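Local coordinates for capsid protein VP1 (Trichodysplasia spinulosa-associated polyomavirus, PDB 6HKV) that forms the pentameric building block of the polyomavirus capsid and binds sialylated glycan ligands, consistent with a part in attachment to host-cell receptors, at residues Ile17-Asn22 and Phe261-Arg266. Numbering follows the deposited sequence.
Sequences IELYLN and FNILLR. With MG (magnesium ion), chain N.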
loop_
_atom_site.group_PDB
_atom_site.type_symbol
_atom_site.label_atom_id
_atom_site.label_comp_id
_atom_site.label_asym_id
_atom_site.label_seq_id
_atom_site.Cartn_x
_atom_site.Cartn_y
_atom_site.Cartn_z
ATOM N N ILE C 17 -5.503 -10.717 31.361
ATOM C CA ILE C 17 -5.048 -9.460 31.890
ATOM C C ILE C 17 -5.508 -8.382 30.905
ATOM O O ILE C 17 -5.250 -8.498 29.709
ATOM C CB ILE C 17 -3.520 -9.458 32.044
ATOM C CG1 ILE C 17 -3.049 -10.458 33.115
ATOM C CG2 ILE C 17 -3.023 -8.053 32.301
ATOM C CD1 ILE C 17 -3.410 -10.092 34.524
ATOM N N GLU C 18 -6.189 -7.377 31.431
ATOM C CA GLU C 18 -6.707 -6.278 30.624
ATOM C C GLU C 18 -6.080 -5.002 31.186
ATOM O O GLU C 18 -6.133 -4.785 32.394
ATOM C CB GLU C 18 -8.232 -6.285 30.707
ATOM C CG GLU C 18 -8.912 -5.263 29.826
ATOM C CD GLU C 18 -10.420 -5.314 29.855
ATOM O OE1 GLU C 18 -11.005 -5.444 28.782
ATOM O OE2 GLU C 18 -10.987 -5.175 30.945
ATOM N N LEU C 19 -5.514 -4.154 30.338
ATOM C CA LEU C 19 -5.005 -2.879 30.795
ATOM C C LEU C 19 -4.939 -1.892 29.630
ATOM O O LEU C 19 -5.099 -2.273 28.485
ATOM C CB LEU C 19 -3.614 -3.064 31.391
ATOM C CG LEU C 19 -2.484 -3.350 30.391
ATOM C CD1 LEU C 19 -1.174 -2.818 30.875
ATOM C CD2 LEU C 19 -2.319 -4.816 30.171
ATOM N N TYR C 20 -4.667 -0.632 29.958
ATOM C CA TYR C 20 -4.266 0.348 28.971
ATOM C C TYR C 20 -2.975 1.001 29.464
ATOM O O TYR C 20 -2.685 0.994 30.666
ATOM C CB TYR C 20 -5.364 1.382 28.714
ATOM C CG TYR C 20 -5.720 2.187 29.933
ATOM C CD1 TYR C 20 -5.024 3.338 30.280
ATOM C CD2 TYR C 20 -6.733 1.759 30.773
ATOM C CE1 TYR C 20 -5.339 4.040 31.435
ATOM C CE2 TYR C 20 -7.071 2.463 31.919
ATOM C CZ TYR C 20 -6.372 3.606 32.247
ATOM O OH TYR C 20 -6.696 4.297 33.389
ATOM N N LEU C 21 -2.217 1.562 28.523
ATOM C CA LEU C 21 -1.093 2.408 28.836
ATOM C C LEU C 21 -1.304 3.762 28.167
ATOM O O LEU C 21 -1.531 3.826 26.960
ATOM C CB LEU C 21 0.195 1.752 28.341
ATOM C CG LEU C 21 0.621 0.472 29.054
ATOM C CD1 LEU C 21 1.823 -0.119 28.362
ATOM C CD2 LEU C 21 0.938 0.739 30.507
ATOM N N ASN C 22 -1.192 4.823 28.959
ATOM C CA ASN C 22 -1.229 6.180 28.441
ATOM C C ASN C 22 0.132 6.515 27.825
ATOM O O ASN C 22 1.155 5.966 28.204
ATOM C CB ASN C 22 -1.633 7.197 29.518
ATOM C CG ASN C 22 -3.135 7.319 29.629
ATOM O OD1 ASN C 22 -3.788 7.575 28.615
ATOM N ND2 ASN C 22 -3.660 7.132 30.836
ATOM N N PHE C 261 -4.803 -3.338 25.873
ATOM C CA PHE C 261 -4.353 -4.709 25.740
ATOM C C PHE C 261 -5.295 -5.660 26.485
ATOM O O PHE C 261 -5.678 -5.382 27.601
ATOM C CB PHE C 261 -2.988 -4.906 26.376
ATOM C CG PHE C 261 -1.882 -4.036 25.855
ATOM C CD1 PHE C 261 -1.729 -2.751 26.339
ATOM C CD2 PHE C 261 -0.967 -4.517 24.940
ATOM C CE1 PHE C 261 -0.688 -1.951 25.879
ATOM C CE2 PHE C 261 0.070 -3.721 24.493
ATOM C CZ PHE C 261 0.211 -2.439 24.968
ATOM N N ASN C 262 -5.605 -6.789 25.871
ATOM C CA ASN C 262 -6.313 -7.901 26.494
ATOM C C ASN C 262 -5.494 -9.156 26.215
ATOM O O ASN C 262 -5.453 -9.576 25.063
ATOM C CB ASN C 262 -7.754 -8.005 25.978
ATOM C CG ASN C 262 -8.541 -9.109 26.686
ATOM O OD1 ASN C 262 -7.991 -9.977 27.365
ATOM N ND2 ASN C 262 -9.850 -9.099 26.570
ATOM N N ILE C 263 -4.809 -9.685 27.229
ATOM C CA ILE C 263 -3.870 -10.780 27.074
ATOM C C ILE C 263 -4.424 -12.043 27.735
ATOM O O ILE C 263 -4.832 -12.002 28.899
ATOM C CB ILE C 263 -2.492 -10.395 27.666
ATOM C CG1 ILE C 263 -1.958 -9.144 26.982
ATOM C CG2 ILE C 263 -1.512 -11.553 27.563
ATOM C CD1 ILE C 263 -1.020 -8.315 27.741
ATOM N N LEU C 264 -4.433 -13.137 26.977
ATOM C CA LEU C 264 -4.866 -14.429 27.486
ATOM C C LEU C 264 -3.636 -15.255 27.861
ATOM O O LEU C 264 -2.681 -15.334 27.066
ATOM C CB LEU C 264 -5.670 -15.112 26.369
ATOM C CG LEU C 264 -6.119 -16.542 26.684
ATOM C CD1 LEU C 264 -7.155 -16.615 27.838
ATOM C CD2 LEU C 264 -6.678 -17.151 25.404
ATOM N N LEU C 265 -3.638 -15.825 29.068
ATOM C CA LEU C 265 -2.524 -16.645 29.540
ATOM C C LEU C 265 -3.038 -17.990 30.042
ATOM O O LEU C 265 -4.216 -18.112 30.463
ATOM C CB LEU C 265 -1.774 -15.931 30.662
ATOM C CG LEU C 265 -1.241 -14.537 30.326
ATOM C CD1 LEU C 265 -2.146 -13.453 30.896
ATOM C CD2 LEU C 265 0.180 -14.425 30.881
ATOM N N ARG C 266 -2.168 -19.001 29.945
ATOM C CA ARG C 266 -2.505 -20.360 30.373
ATOM C C ARG C 266 -1.333 -20.908 31.188
ATOM O O ARG C 266 -0.201 -20.475 31.068
ATOM C CB ARG C 266 -2.785 -21.248 29.159
ATOM C CG ARG C 266 -1.536 -21.558 28.328
ATOM C CD ARG C 266 -1.885 -22.280 27.053
ATOM N NE ARG C 266 -0.731 -22.458 26.186
ATOM C CZ ARG C 266 -0.789 -22.819 24.908
ATOM N NH1 ARG C 266 -1.965 -23.096 24.366
ATOM N NH2 ARG C 266 0.330 -22.864 24.186
HETATM MG MG MG N . -13.420 -6.029 28.396
HETATM O O HOH W 1 -13.394 -5.602 25.915
HETATM O O HOH W 2 -15.702 -6.577 27.932
HETATM O O HOH W 3 -12.862 -8.129 27.936
#
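Ile17 pairs with Ile263 and Leu19 with Phe261 where two antiparallel strands of the VP1 jelly-roll beta-sandwich run side by side. The pairing joins strand 4-21, near the start of the chain, to strand 252-271, near its end.

Four backbone hydrogen bonds form two reciprocal pairs. Ile17 N gives to Ile263 O, and Ile263 N returns a nearly straight bond to Ile17 O (2.8 Å, 175° at the hydrogen). Leu19 N gives to Phe261 O (3.0 Å), and Phe261 N returns to Leu19 O at 2.8 Å. Glu18 and Asn262 face each other between them as a non-hydrogen-bonded pair. Here Glu18 CA lies 3.3 Å from Phe261 O in a CA-H...O contact, and Asn262 CA makes a similar one to Ile17 O.

Ile17, Leu19, Phe261 and Ile263 share one face of the sheet. Phe261 and Ile263 are buried there against strand 233-246, where Val236 touches both. Leu19 lays CD2 against Phe261 CB at 3.9 Å. Its CG sits between the backbone N and the carbonyl carbon (chi1 72°), a position that brings the end of the side chain nearer to strand 261-266. Leu21 CD1 reaches Phe261 CE1 obliquely to the ring. Farther along, Ile17 CG1 meets Leu265 CD1 at 3.8 Å.

The other face carries Glu18 and Asn262. With CG anti to the backbone N (chi1 -175°) and the chain extended beyond it, Glu18 carries its carboxylate to a magnesium ion, which OE1 binds. Tyr260 OH hydrogen-bonds to the same OE1, giving that oxygen a second partner. Ser188 O of a neighbouring subunit binds the same magnesium, so the site bridges two subunits. Three waters are further ligands. Glu18 OE1 lies 2.5 Å from the magnesium, while OE2 stays 3.6 Å from it.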